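Local coordinates for 30S ribosomal protein S6 (Thermotoga maritima, PDB 1VMB) that probably binds 16S ribosomal RNA together with protein bS18, as a structural component of the small ribosomal subunit, at residues A[25-30]-A[34-39]; A[42-47]-A[53-58]; A[64-69]-A[76-81]; A[82-87]-A[116-121]; A[96-99]-A[105-108]. One frame throughout, in Å; residues are numbered along the deposited sequence.

Contact 1: residues A[25-30]-A[34-39]; sequences FIIAPN and EERENL
Ile-27 points at the helix, touches it with both branches, CD1 and CG2, and carries most of the apolar packing. Its CD1 lies 3.5 Å from the carbonyl O of Arg-36 and also meets Leu-39 CB at 3.8 Å, close against the helix backbone. With CG1 anti to the carbonyl carbon (chi1 -56°), the other branch is left to cover Arg-36, and Ile-27 CG2 sits 3.7 Å from Arg-36 CD. Leu-39 CD1 closes on the same methyl, 4.0 Å from Ile-27 CG2. This is the first beta-alpha step of the ferredoxin-like S6 fold, where strand 19-27 runs through a short loop into helix 33-51. Were Ile-27 cut back to alanine, a gap would be likely to open beside Leu-39 CB, where CD1 sat, and the aliphatic part of Arg-36 could shift.

No hydrogen bond crosses the contact; the polar end of Arg-36 is engaged outside it. Arg-36 CD passes 3.8 Å from Ala-28 O, and the bend at chi3 (-53°) then turns the NE end to its outside partners. NH1 stands 4.0 Å from Pro-29 O, too far for a bond; it is hydrogen-bonded to Val-31 O in the connecting loop instead. NE forms a salt bridge with Asp-77 on the adjoining strand 73-85.

Contact 2: residues A[42-47]-A[53-58]; sequences RVKKII and GKIDKV
The backbone N of Gly-53 donates to the carbonyl O of Ile-47 at 2.8 Å, a nearly straight bond (170°) whose donor is tilted 31° from the carbonyl plane. It ties the segment 42-47 of the helix to the residue just before the returning strand. Gly-53 has no side chain, and its CA can therefore lie 4.1 Å from Ile-47 CG2, where a beta carbon would be tight.

Ile-55 fills the space between strand and helix, crossing its two partners at about a right angle. Its CG1 meets Ile-47 CG2 at 3.9 Å. Beyond that the side chain runs on extended, and this carries CD1 onto the root of Lys-44, 3.7 Å from the lysine CB. Lys-44 therefore packs with its aliphatic part, and its CD skirts Val-58 CG2 at 4.2 Å; its NZ turns to a salt bridge with Glu-41.

Segment 42-47 and strand 54-58 run at 133°, their axes 8.9 Å apart, in the passage from helix 33-51 to an outermost strand of the sheet. That strand carries a classic beta bulge at Asp-56 and Lys-57, facing Tyr-82 of strand 73-85, while Ile-47 also packs on Ile-81 and Phe-83 of the same neighbour.

Contact 3: residues A[64-69]-A[76-81]; sequences RKFAYE and GDYTVI
Arg-64 and Gly-76 form an antiparallel hydrogen-bonded pair, in which each residue gives its N-H and takes one at its carbonyl. Arg-64 N reaches Gly-76 O at 2.9 Å, nearly along the C=O axis, and Gly-76 N returns to Arg-64 O at 3.1 Å. Asp-77 has both carboxylate oxygens in salt bridges, OD1 with Arg-60 and the other with helix 33-51.

With chi1 at -57° and chi2 extended, Arg-64 CD stands over one face of the Tyr-78 ring, 3.8 Å from the centroid, a CH-pi contact. The chi3 bend keeps the guanidinium high above the same ring, CZ 5.0 Å from the centroid and its plane turned 60°, at most a weak cation-pi attraction. Tyr-78 OH comes to the edge of the Phe-66 ring, in its plane, 3.6 Å from Phe-66 CD1.

Beyond Phe-66 the chain turns a corner. Strand 73-85 is flanked on its other side by strand 19-27, where Tyr-78 also packs on Met-24 and Ile-26, while Thr-79 and Ile-81 lie against helix 33-51.

Contact 4: residues A[82-87]-A[116-121]; sequences YFRCDG and KKERKA
Arg-84 and Glu-118 face each other from backbones that stay well apart, their CA atoms 12.3 Å from one another. Residues 82-85 are extended strand, after which the chain turns through Asp-86 and Gly-87, the glycine with positive phi and its N hydrogen-bonded to Cys-85 SG at 3.5 Å. Residues 116-121 are regular helix, with Lys-120 N hydrogen-bonded to Lys-116 O at 2.9 Å.

Two long side chains close the distance, coming from opposite directions. In Arg-84, CG sits in the crowded position between the backbone N and the carbonyl carbon (chi1 49°), and the chain bends again at chi3. Glu-118 runs out extended beyond CG. Their ends form a salt bridge, Arg-84 NH2 to Glu-118 OE2, modelled at 2.5 Å, a length too short to be taken literally. Glu-118 OE1 stays 3.7 Å from Arg-84 NH2. The guanidinium and carboxylate planes stand 77° apart, so this is no flat two-toothed pairing.

Arg-84 has a second partner, for its NE makes a salt bridge with Asp-56 of the adjoining strand 54-66. Without the guanidinium, as with a leucine here, Glu-118 and Asp-56 would probably lose their shared positive mate, and the helix its charged tie to this strand. With just 71 Å² buried, the contact rests on charge rather than on fitted surfaces, and its strength would be expected to depend on the surrounding salt and solvent.

Contact 5: residues A[96-99]-A[105-108]; sequences FYRV and RWQT
Tyr-97 and Trp-106 make an offset stack, sliding past each other in opposite directions. The tyrosine ring lies over the five-membered ring of the indole with centroids 4.2 Å apart and planes inclined at 26°. Each residue also lays its CB over the other's ring in a CH-pi contact: Tyr-97 CB stands 3.4 Å from the centroid of the six-membered ring of Trp-106, and Trp-106 CB lies 3.8 Å from the centroid of the Tyr-97 ring. Trp-106 reaches this place with CG between the backbone N and the carbonyl carbon (chi1 68°). At the far end of the indole, Arg-98 crosses it at about a right angle, its CG 4.1 Å from Trp-106 CZ2.

Polar ends go to third parties. Trp-106 NE1 hydrogen-bonds to Glu-94 OE1, one turn back in the helix, and Arg-98 NE makes a salt bridge to OE2, which should hold the indole's rotation. Tyr-97 OH and Thr-108 OG1 both hydrogen-bond to Ser-23 OG. Along the strand, Arg-105 grips Gln-107 OE1 side-on with NE and NH2, each 3.0 Å from that oxygen, which lies in the guanidinium plane.

The stack joins helix 91-98 to strand 103-110 in the ferredoxin-like fold. Tyr-97 also packs on Val-43 of helix 33-51, while Trp-106 touches Phe-25 of the adjacent strand 19-27.

Contacts 1, 2 and 5 meet around one ring. Phe-25 of contact 1 packs its CE1 3.8 Å from Val-43 CG1 of contact 2 and its CD1 beside the Tyr-97 hydroxyl of contact 5, so both helices reach the sheet there. Contact 3 joins them through Asp-77, whose OD2 lies 2.7 Å from Arg-36 NE of contact 1, and through Ile-81, which packs on Val-43 and Ile-47 of contact 2. Contact 4 lies far from contact 1, about 28 Å between centres, but it continues strand 73-85 from contact 3 and borders contact 2, with probable backbone hydrogen bonds of Tyr-82 with Asp-56 and Lys-57.

Contact 1: residues A[25-30]-A[34-39]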
# COMPACT_ATOMS: atom_id res chain seq x y z
N PHE A 25 -1.43 -3.00 -2.30
CA PHE A 25 -2.75 -3.54 -2.03
C PHE A 25 -3.55 -3.72 -3.33
O PHE A 25 -3.36 -2.93 -4.27
CB PHE A 25 -3.51 -2.68 -1.02
CG PHE A 25 -3.69 -1.23 -1.43
CD1 PHE A 25 -2.68 -0.27 -1.23
CD2 PHE A 25 -4.88 -0.80 -1.97
CE1 PHE A 25 -2.88 1.00 -1.60
CE2 PHE A 25 -5.07 0.50 -2.35
CZ PHE A 25 -4.07 1.42 -2.16
N ILE A 26 -4.42 -4.75 -3.38
CA ILE A 26 -5.14 -5.09 -4.61
C ILE A 26 -6.64 -5.02 -4.30
O ILE A 26 -7.10 -5.67 -3.38
CB ILE A 26 -4.76 -6.53 -5.06
CG1 ILE A 26 -3.24 -6.62 -5.25
CG2 ILE A 26 -5.48 -6.95 -6.30
CD1 ILE A 26 -2.71 -7.99 -5.56
N ILE A 27 -7.38 -4.25 -5.07
CA ILE A 27 -8.79 -4.08 -4.93
C ILE A 27 -9.50 -5.01 -5.91
O ILE A 27 -9.10 -5.19 -7.11
CB ILE A 27 -9.19 -2.58 -5.15
CG1 ILE A 27 -8.42 -1.62 -4.20
CG2 ILE A 27 -10.69 -2.44 -5.03
CD1 ILE A 27 -8.56 -0.13 -4.54
N ALA A 28 -10.56 -5.61 -5.39
CA ALA A 28 -11.39 -6.49 -6.16
C ALA A 28 -11.89 -5.82 -7.43
O ALA A 28 -12.29 -4.62 -7.45
CB ALA A 28 -12.57 -6.94 -5.33
N PRO A 29 -11.96 -6.60 -8.49
CA PRO A 29 -12.34 -6.03 -9.78
C PRO A 29 -13.83 -5.72 -9.97
O PRO A 29 -14.17 -5.10 -10.96
CB PRO A 29 -11.85 -7.09 -10.77
CG PRO A 29 -12.10 -8.35 -10.03
CD PRO A 29 -11.66 -8.05 -8.61
N ASN A 30 -14.69 -6.13 -9.04
CA ASN A 30 -16.11 -5.81 -9.10
C ASN A 30 -16.47 -4.54 -8.33
O ASN A 30 -17.62 -4.19 -8.19
CB ASN A 30 -16.94 -6.99 -8.63
CG ASN A 30 -16.67 -7.40 -7.22
OD1 ASN A 30 -15.70 -6.96 -6.59
ND2 ASN A 30 -17.51 -8.30 -6.71
N GLU A 34 -14.49 4.41 -9.66
CA GLU A 34 -14.48 5.58 -8.77
C GLU A 34 -14.40 5.17 -7.29
O GLU A 34 -13.69 5.80 -6.54
CB GLU A 34 -15.65 6.53 -9.04
CG GLU A 34 -15.60 7.35 -10.37
CD GLU A 34 -14.43 8.35 -10.49
OE1 GLU A 34 -13.66 8.54 -9.53
OE2 GLU A 34 -14.28 8.98 -11.59
N GLU A 35 -15.05 4.06 -6.91
CA GLU A 35 -14.94 3.57 -5.56
C GLU A 35 -13.52 3.05 -5.30
O GLU A 35 -12.91 3.21 -4.20
CB GLU A 35 -16.01 2.50 -5.32
CG GLU A 35 -17.40 3.06 -5.25
CD GLU A 35 -18.47 2.03 -5.09
OE1 GLU A 35 -18.20 0.98 -4.46
OE2 GLU A 35 -19.59 2.28 -5.62
N ARG A 36 -12.92 2.41 -6.32
CA ARG A 36 -11.52 2.03 -6.23
C ARG A 36 -10.66 3.23 -5.94
O ARG A 36 -9.79 3.14 -5.07
CB ARG A 36 -11.01 1.29 -7.49
CG ARG A 36 -11.81 -0.04 -7.65
CD ARG A 36 -11.13 -1.15 -8.43
NE ARG A 36 -10.68 -0.73 -9.73
CZ ARG A 36 -11.38 -0.87 -10.86
NH1 ARG A 36 -12.62 -1.37 -10.86
NH2 ARG A 36 -10.85 -0.45 -12.00
N GLU A 37 -10.86 4.32 -6.66
CA GLU A 37 -10.04 5.50 -6.44
C GLU A 37 -10.23 6.08 -5.02
O GLU A 37 -9.26 6.43 -4.33
CB GLU A 37 -10.30 6.56 -7.51
CG GLU A 37 -9.86 6.14 -8.92
CD GLU A 37 -8.41 5.68 -9.04
OE1 GLU A 37 -7.54 6.01 -8.18
OE2 GLU A 37 -8.11 4.98 -10.03
N ASN A 38 -11.46 6.07 -4.56
CA ASN A 38 -11.74 6.48 -3.17
C ASN A 38 -11.01 5.60 -2.15
O ASN A 38 -10.54 6.14 -1.15
CB ASN A 38 -13.22 6.43 -2.85
CG ASN A 38 -14.03 7.41 -3.61
OD1 ASN A 38 -13.50 8.27 -4.35
ND2 ASN A 38 -15.38 7.27 -3.51
N LEU A 39 -10.95 4.29 -2.38
CA LEU A 39 -10.24 3.37 -1.45
C LEU A 39 -8.78 3.74 -1.40
O LEU A 39 -8.12 3.76 -0.34
CB LEU A 39 -10.41 1.91 -1.85
CG LEU A 39 -11.68 1.22 -1.28
CD1 LEU A 39 -11.98 -0.04 -2.10
CD2 LEU A 39 -11.47 0.91 0.24

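Contact 2: residues A[42-47]-A[53-58]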
# COMPACT_ATOMS: atom_id res chain seq x y z
N ARG A 42 -8.42 6.59 0.81
CA ARG A 42 -8.58 6.22 2.21
C ARG A 42 -7.28 5.64 2.74
O ARG A 42 -6.84 5.99 3.84
CB ARG A 42 -9.69 5.22 2.41
CG ARG A 42 -11.03 5.82 2.14
CD ARG A 42 -12.12 4.81 2.46
NE ARG A 42 -13.46 5.33 2.24
CZ ARG A 42 -14.13 5.05 1.14
NH1 ARG A 42 -13.56 4.29 0.18
NH2 ARG A 42 -15.34 5.51 0.96
N VAL A 43 -6.63 4.79 1.94
CA VAL A 43 -5.33 4.24 2.37
C VAL A 43 -4.32 5.36 2.60
O VAL A 43 -3.61 5.34 3.61
CB VAL A 43 -4.82 3.11 1.41
CG1 VAL A 43 -3.45 2.69 1.79
CG2 VAL A 43 -5.75 1.88 1.41
N LYS A 44 -4.23 6.31 1.68
CA LYS A 44 -3.31 7.44 1.84
C LYS A 44 -3.58 8.13 3.16
O LYS A 44 -2.66 8.45 3.87
CB LYS A 44 -3.43 8.45 0.71
CG LYS A 44 -2.86 7.89 -0.57
CD LYS A 44 -3.44 8.55 -1.81
CE LYS A 44 -3.10 9.98 -1.88
NZ LYS A 44 -3.46 10.71 -3.19
N LYS A 45 -4.85 8.42 3.44
CA LYS A 45 -5.20 9.11 4.68
C LYS A 45 -4.88 8.30 5.94
O LYS A 45 -4.44 8.85 6.99
CB LYS A 45 -6.68 9.50 4.65
CG LYS A 45 -6.97 10.76 3.80
CD LYS A 45 -6.32 11.97 4.38
CE LYS A 45 -6.72 13.19 3.68
NZ LYS A 45 -6.27 14.43 4.38
N ILE A 46 -5.06 6.99 5.87
CA ILE A 46 -4.66 6.12 6.99
C ILE A 46 -3.13 6.23 7.26
O ILE A 46 -2.70 6.38 8.42
CB ILE A 46 -5.04 4.66 6.76
CG1 ILE A 46 -6.57 4.52 6.76
CG2 ILE A 46 -4.40 3.77 7.78
CD1 ILE A 46 -7.18 4.69 8.06
N ILE A 47 -2.34 6.14 6.20
CA ILE A 47 -0.89 6.34 6.33
C ILE A 47 -0.55 7.74 6.88
O ILE A 47 0.27 7.85 7.84
CB ILE A 47 -0.17 6.02 5.00
CG1 ILE A 47 -0.31 4.53 4.65
CG2 ILE A 47 1.32 6.43 5.04
CD1 ILE A 47 -0.03 4.26 3.17
N GLY A 53 2.83 8.66 8.65
CA GLY A 53 3.83 8.45 7.63
C GLY A 53 3.78 9.60 6.63
O GLY A 53 2.77 10.32 6.53
N LYS A 54 4.89 9.81 5.94
CA LYS A 54 5.00 10.75 4.85
C LYS A 54 5.02 9.97 3.57
O LYS A 54 5.82 9.08 3.41
CB LYS A 54 6.29 11.53 4.98
CG LYS A 54 6.55 12.54 3.89
N ILE A 55 4.06 10.25 2.68
CA ILE A 55 3.98 9.51 1.43
C ILE A 55 4.98 10.07 0.40
O ILE A 55 4.96 11.26 0.13
CB ILE A 55 2.60 9.56 0.91
CG1 ILE A 55 1.67 8.78 1.91
CG2 ILE A 55 2.54 8.89 -0.47
CD1 ILE A 55 0.17 8.63 1.48
N ASP A 56 5.78 9.19 -0.18
CA ASP A 56 6.78 9.55 -1.20
C ASP A 56 6.32 9.36 -2.62
O ASP A 56 6.71 10.13 -3.51
CB ASP A 56 8.04 8.72 -0.99
CG ASP A 56 8.80 9.17 0.22
OD1 ASP A 56 8.85 10.39 0.47
OD2 ASP A 56 9.36 8.36 0.98
N LYS A 57 5.48 8.37 -2.84
CA LYS A 57 5.03 7.97 -4.17
C LYS A 57 3.84 7.04 -4.07
O LYS A 57 3.82 6.15 -3.19
CB LYS A 57 6.15 7.21 -4.88
CG LYS A 57 5.91 7.00 -6.35
CD LYS A 57 7.04 6.37 -7.08
CE LYS A 57 6.77 6.32 -8.59
NZ LYS A 57 7.68 5.34 -9.28
N VAL A 58 2.87 7.25 -4.96
CA VAL A 58 1.70 6.38 -5.12
C VAL A 58 1.78 5.91 -6.58
O VAL A 58 1.83 6.74 -7.50
CB VAL A 58 0.42 7.11 -4.82
CG1 VAL A 58 -0.78 6.25 -5.09
CG2 VAL A 58 0.39 7.60 -3.35

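Contact 3: residues A[64-69]-A[76-81]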
# COMPACT_ATOMS: atom_id res chain seq x y z
N ARG A 64 -4.54 -5.98 -13.19
CA ARG A 64 -3.61 -7.01 -13.61
C ARG A 64 -4.13 -8.44 -13.30
O ARG A 64 -4.78 -8.63 -12.29
CB ARG A 64 -2.29 -6.86 -12.88
CG ARG A 64 -1.62 -5.51 -13.03
CD ARG A 64 -0.34 -5.41 -12.19
NE ARG A 64 0.79 -6.02 -12.90
CZ ARG A 64 2.00 -6.18 -12.39
NH1 ARG A 64 2.27 -5.81 -11.15
NH2 ARG A 64 2.97 -6.73 -13.14
N LYS A 65 -3.85 -9.40 -14.19
CA LYS A 65 -4.30 -10.80 -14.00
C LYS A 65 -3.41 -11.49 -13.00
O LYS A 65 -2.21 -11.23 -13.01
CB LYS A 65 -4.27 -11.58 -15.32
CG LYS A 65 -5.25 -11.10 -16.35
CD LYS A 65 -6.70 -11.28 -15.87
CE LYS A 65 -7.74 -11.24 -17.00
NZ LYS A 65 -9.06 -11.81 -16.57
N PHE A 66 -3.98 -12.36 -12.15
CA PHE A 66 -3.23 -13.25 -11.25
C PHE A 66 -2.82 -14.54 -11.93
O PHE A 66 -3.41 -14.95 -12.90
CB PHE A 66 -4.11 -13.63 -10.05
CG PHE A 66 -4.78 -12.46 -9.36
CD1 PHE A 66 -4.06 -11.29 -9.06
CD2 PHE A 66 -6.11 -12.54 -8.94
CE1 PHE A 66 -4.69 -10.23 -8.40
CE2 PHE A 66 -6.72 -11.52 -8.29
CZ PHE A 66 -6.01 -10.35 -8.00
N ALA A 67 -1.82 -15.23 -11.37
CA ALA A 67 -1.43 -16.53 -11.87
C ALA A 67 -2.53 -17.58 -11.68
O ALA A 67 -2.75 -18.43 -12.55
CB ALA A 67 -0.11 -17.00 -11.18
N TYR A 68 -3.20 -17.50 -10.53
CA TYR A 68 -4.33 -18.34 -10.14
C TYR A 68 -5.20 -17.44 -9.24
O TYR A 68 -4.73 -16.41 -8.80
CB TYR A 68 -3.91 -19.57 -9.34
CG TYR A 68 -2.88 -20.46 -10.02
CD1 TYR A 68 -3.28 -21.46 -10.90
CD2 TYR A 68 -1.53 -20.28 -9.79
CE1 TYR A 68 -2.32 -22.26 -11.55
CE2 TYR A 68 -0.58 -21.05 -10.41
CZ TYR A 68 -0.96 -22.04 -11.29
OH TYR A 68 -0.02 -22.85 -11.89
N GLU A 69 -6.40 -17.90 -8.90
CA GLU A 69 -7.40 -17.04 -8.24
C GLU A 69 -7.01 -16.61 -6.82
O GLU A 69 -6.33 -17.34 -6.10
CB GLU A 69 -8.79 -17.70 -8.21
CG GLU A 69 -9.13 -18.50 -9.46
CD GLU A 69 -10.63 -18.76 -9.69
OE1 GLU A 69 -11.43 -18.75 -8.71
OE2 GLU A 69 -11.00 -19.00 -10.86
N GLY A 76 -7.14 -8.07 -10.43
CA GLY A 76 -7.44 -7.06 -9.40
C GLY A 76 -6.66 -5.80 -9.69
O GLY A 76 -5.81 -5.80 -10.59
N ASP A 77 -7.03 -4.71 -8.99
CA ASP A 77 -6.49 -3.38 -9.31
C ASP A 77 -5.38 -3.10 -8.31
O ASP A 77 -5.65 -2.97 -7.13
CB ASP A 77 -7.62 -2.35 -9.24
CG ASP A 77 -7.19 -0.97 -9.64
OD1 ASP A 77 -5.98 -0.73 -9.80
OD2 ASP A 77 -8.03 -0.07 -9.90
N TYR A 78 -4.16 -3.03 -8.83
CA TYR A 78 -2.94 -2.87 -7.99
C TYR A 78 -2.57 -1.42 -7.75
O TYR A 78 -2.51 -0.60 -8.72
CB TYR A 78 -1.74 -3.53 -8.67
CG TYR A 78 -1.62 -5.06 -8.64
CD1 TYR A 78 -2.54 -5.87 -9.29
CD2 TYR A 78 -0.52 -5.69 -8.09
CE1 TYR A 78 -2.37 -7.21 -9.37
CE2 TYR A 78 -0.33 -7.08 -8.16
CZ TYR A 78 -1.28 -7.84 -8.76
OH TYR A 78 -1.14 -9.21 -8.93
N THR A 79 -2.19 -1.15 -6.49
CA THR A 79 -1.59 0.10 -6.12
C THR A 79 -0.43 -0.21 -5.20
O THR A 79 -0.55 -1.10 -4.38
CB THR A 79 -2.57 0.96 -5.37
OG1 THR A 79 -3.75 1.17 -6.15
CG2 THR A 79 -2.01 2.29 -5.15
N VAL A 80 0.69 0.54 -5.34
CA VAL A 80 1.78 0.47 -4.33
C VAL A 80 2.01 1.87 -3.79
O VAL A 80 2.05 2.83 -4.60
CB VAL A 80 3.06 -0.04 -4.90
CG1 VAL A 80 4.06 -0.29 -3.76
CG2 VAL A 80 2.86 -1.33 -5.69
N ILE A 81 2.17 2.01 -2.48
CA ILE A 81 2.42 3.31 -1.87
C ILE A 81 3.75 3.19 -1.16
O ILE A 81 3.89 2.22 -0.41
CB ILE A 81 1.32 3.71 -0.87
CG1 ILE A 81 0.01 3.91 -1.61
CG2 ILE A 81 1.69 4.98 -0.16
CD1 ILE A 81 -1.19 4.13 -0.68

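Contact 4: residues A[82-87]-A[116-121]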
# COMPACT_ATOMS: atom_id res chain seq x y z
N TYR A 82 4.66 4.11 -1.42
CA TYR A 82 5.94 4.19 -0.76
C TYR A 82 5.87 5.30 0.25
O TYR A 82 5.47 6.42 -0.10
CB TYR A 82 7.04 4.48 -1.76
CG TYR A 82 7.15 3.38 -2.80
CD1 TYR A 82 7.94 2.26 -2.59
CD2 TYR A 82 6.40 3.43 -3.95
CE1 TYR A 82 8.02 1.21 -3.58
CE2 TYR A 82 6.48 2.42 -4.95
CZ TYR A 82 7.28 1.32 -4.75
OH TYR A 82 7.33 0.32 -5.74
N PHE A 83 6.21 4.98 1.49
CA PHE A 83 6.13 5.99 2.56
C PHE A 83 7.23 5.83 3.60
O PHE A 83 7.91 4.81 3.67
CB PHE A 83 4.75 5.97 3.24
CG PHE A 83 4.44 4.70 3.99
CD1 PHE A 83 3.90 3.63 3.33
CD2 PHE A 83 4.62 4.61 5.37
CE1 PHE A 83 3.54 2.47 4.01
CE2 PHE A 83 4.27 3.42 6.05
CZ PHE A 83 3.77 2.36 5.36
N ARG A 84 7.38 6.83 4.45
CA ARG A 84 8.41 6.76 5.52
C ARG A 84 7.72 7.10 6.83
O ARG A 84 6.82 7.95 6.88
CB ARG A 84 9.62 7.67 5.25
CG ARG A 84 9.36 9.04 4.88
CD ARG A 84 10.56 9.79 4.20
NE ARG A 84 11.19 8.94 3.20
CZ ARG A 84 11.99 9.37 2.24
NH1 ARG A 84 12.23 10.68 2.10
NH2 ARG A 84 12.52 8.51 1.39
N CYS A 85 8.13 6.40 7.87
CA CYS A 85 7.63 6.69 9.17
C CYS A 85 8.61 6.10 10.18
O CYS A 85 9.60 5.53 9.80
CB CYS A 85 6.24 6.12 9.33
SG CYS A 85 6.23 4.31 9.34
N ASP A 86 8.32 6.27 11.47
CA ASP A 86 9.20 5.80 12.54
C ASP A 86 9.03 4.33 12.89
O ASP A 86 9.74 3.82 13.77
CB ASP A 86 9.03 6.67 13.79
CG ASP A 86 7.66 6.52 14.48
OD1 ASP A 86 6.79 5.65 14.13
OD2 ASP A 86 7.38 7.32 15.42
N GLY A 87 8.13 3.69 12.19
CA GLY A 87 7.86 2.26 12.31
C GLY A 87 7.01 1.87 13.51
O GLY A 87 6.83 0.67 13.78
N LYS A 116 19.37 2.00 2.61
CA LYS A 116 20.79 1.90 2.33
C LYS A 116 21.19 2.85 1.21
O LYS A 116 22.21 3.57 1.32
CB LYS A 116 21.15 0.46 1.93
CG LYS A 116 22.63 0.25 1.73
CD LYS A 116 23.00 -1.22 1.66
CE LYS A 116 22.17 -1.92 0.61
NZ LYS A 116 22.76 -3.22 0.21
N LYS A 117 20.35 2.88 0.18
CA LYS A 117 20.58 3.73 -1.00
C LYS A 117 20.65 5.20 -0.62
O LYS A 117 21.53 5.92 -1.08
CB LYS A 117 19.47 3.54 -2.03
CG LYS A 117 19.50 4.52 -3.19
CD LYS A 117 18.49 4.09 -4.24
CE LYS A 117 17.68 5.27 -4.83
NZ LYS A 117 16.31 4.79 -5.30
N GLU A 118 19.74 5.61 0.25
CA GLU A 118 19.69 7.01 0.70
C GLU A 118 20.92 7.36 1.49
O GLU A 118 21.48 8.44 1.29
CB GLU A 118 18.42 7.29 1.52
CG GLU A 118 17.20 7.45 0.63
CD GLU A 118 15.97 8.04 1.32
OE1 GLU A 118 16.09 8.61 2.43
OE2 GLU A 118 14.86 7.93 0.72
N ARG A 119 21.32 6.49 2.40
CA ARG A 119 22.56 6.72 3.14
C ARG A 119 23.75 6.88 2.19
O ARG A 119 24.64 7.71 2.43
CB ARG A 119 22.84 5.59 4.09
CG ARG A 119 21.96 5.58 5.28
CD ARG A 119 22.43 4.67 6.36
NE ARG A 119 22.34 3.26 5.99
CZ ARG A 119 21.21 2.54 6.10
NH1 ARG A 119 20.08 3.05 6.56
NH2 ARG A 119 21.22 1.28 5.75
N LYS A 120 23.77 6.05 1.15
CA LYS A 120 24.79 6.12 0.11
C LYS A 120 24.71 7.45 -0.66
O LYS A 120 25.73 8.09 -0.86
CB LYS A 120 24.66 4.93 -0.85
CG LYS A 120 25.80 4.78 -1.83
N ALA A 121 23.52 7.86 -1.06
CA ALA A 121 23.39 9.13 -1.79
C ALA A 121 23.92 10.30 -0.96
O ALA A 121 24.63 11.18 -1.48
CB ALA A 121 21.95 9.38 -2.18

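Contact 5: residues A[96-99]-A[105-108]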
# COMPACT_ATOMS: atom_id res chain seq x y z
N PHE A 96 -6.57 -1.28 9.08
CA PHE A 96 -7.47 -0.80 8.00
C PHE A 96 -7.69 -1.91 6.96
O PHE A 96 -8.81 -2.23 6.58
CB PHE A 96 -6.91 0.46 7.29
CG PHE A 96 -7.77 0.89 6.14
CD1 PHE A 96 -8.90 1.54 6.40
CD2 PHE A 96 -7.40 0.61 4.82
CE1 PHE A 96 -9.74 1.93 5.36
CE2 PHE A 96 -8.27 0.96 3.76
CZ PHE A 96 -9.41 1.62 4.08
N TYR A 97 -6.61 -2.49 6.49
CA TYR A 97 -6.76 -3.57 5.50
C TYR A 97 -7.60 -4.74 6.02
O TYR A 97 -8.50 -5.25 5.31
CB TYR A 97 -5.37 -4.10 5.10
CG TYR A 97 -4.47 -3.19 4.29
CD1 TYR A 97 -4.94 -2.45 3.21
CD2 TYR A 97 -3.10 -3.17 4.53
CE1 TYR A 97 -4.12 -1.64 2.43
CE2 TYR A 97 -2.25 -2.37 3.72
CZ TYR A 97 -2.77 -1.61 2.70
OH TYR A 97 -1.93 -0.89 1.92
N ARG A 98 -7.38 -5.15 7.28
CA ARG A 98 -8.09 -6.24 7.88
C ARG A 98 -9.62 -6.07 7.86
O ARG A 98 -10.35 -7.06 7.86
CB ARG A 98 -7.61 -6.47 9.29
CG ARG A 98 -6.28 -7.07 9.33
CD ARG A 98 -5.79 -7.36 10.72
NE ARG A 98 -4.42 -7.85 10.65
CZ ARG A 98 -3.83 -8.57 11.59
NH1 ARG A 98 -4.47 -9.00 12.68
NH2 ARG A 98 -2.55 -8.90 11.44
N VAL A 99 -10.10 -4.83 7.85
CA VAL A 99 -11.56 -4.56 7.93
C VAL A 99 -12.22 -4.18 6.61
O VAL A 99 -13.40 -3.90 6.60
CB VAL A 99 -11.89 -3.50 9.01
CG1 VAL A 99 -11.36 -3.97 10.39
CG2 VAL A 99 -11.30 -2.08 8.65
N ARG A 105 -6.05 -8.51 -1.32
CA ARG A 105 -4.70 -8.88 -0.95
C ARG A 105 -3.90 -7.64 -0.62
O ARG A 105 -4.07 -6.60 -1.28
CB ARG A 105 -4.02 -9.71 -2.05
CG ARG A 105 -2.50 -9.78 -1.78
CD ARG A 105 -1.81 -11.02 -1.98
NE ARG A 105 -0.48 -10.86 -1.33
CZ ARG A 105 -0.10 -11.54 -0.26
NH1 ARG A 105 -0.94 -12.39 0.32
NH2 ARG A 105 1.12 -11.33 0.23
N TRP A 106 -3.00 -7.73 0.38
CA TRP A 106 -2.06 -6.62 0.58
C TRP A 106 -0.75 -7.20 1.11
O TRP A 106 -0.69 -8.34 1.60
CB TRP A 106 -2.56 -5.60 1.61
CG TRP A 106 -2.63 -6.08 3.01
CD1 TRP A 106 -1.66 -5.97 3.99
CD2 TRP A 106 -3.71 -6.80 3.61
NE1 TRP A 106 -2.12 -6.57 5.15
CE2 TRP A 106 -3.40 -7.00 4.96
CE3 TRP A 106 -5.01 -7.14 3.16
CZ2 TRP A 106 -4.29 -7.65 5.82
CZ3 TRP A 106 -5.84 -7.79 4.00
CH2 TRP A 106 -5.50 -8.02 5.32
N GLN A 107 0.26 -6.38 1.05
CA GLN A 107 1.53 -6.75 1.66
C GLN A 107 2.31 -5.49 1.96
O GLN A 107 2.37 -4.59 1.14
CB GLN A 107 2.27 -7.67 0.70
CG GLN A 107 2.31 -7.11 -0.66
CD GLN A 107 2.63 -8.12 -1.69
OE1 GLN A 107 2.00 -9.16 -1.70
NE2 GLN A 107 3.57 -7.79 -2.60
N THR A 108 2.97 -5.47 3.11
CA THR A 108 3.70 -4.32 3.51
C THR A 108 5.10 -4.69 3.95
O THR A 108 5.27 -5.58 4.81
CB THR A 108 2.96 -3.65 4.66
OG1 THR A 108 1.62 -3.24 4.23
CG2 THR A 108 3.71 -2.39 5.10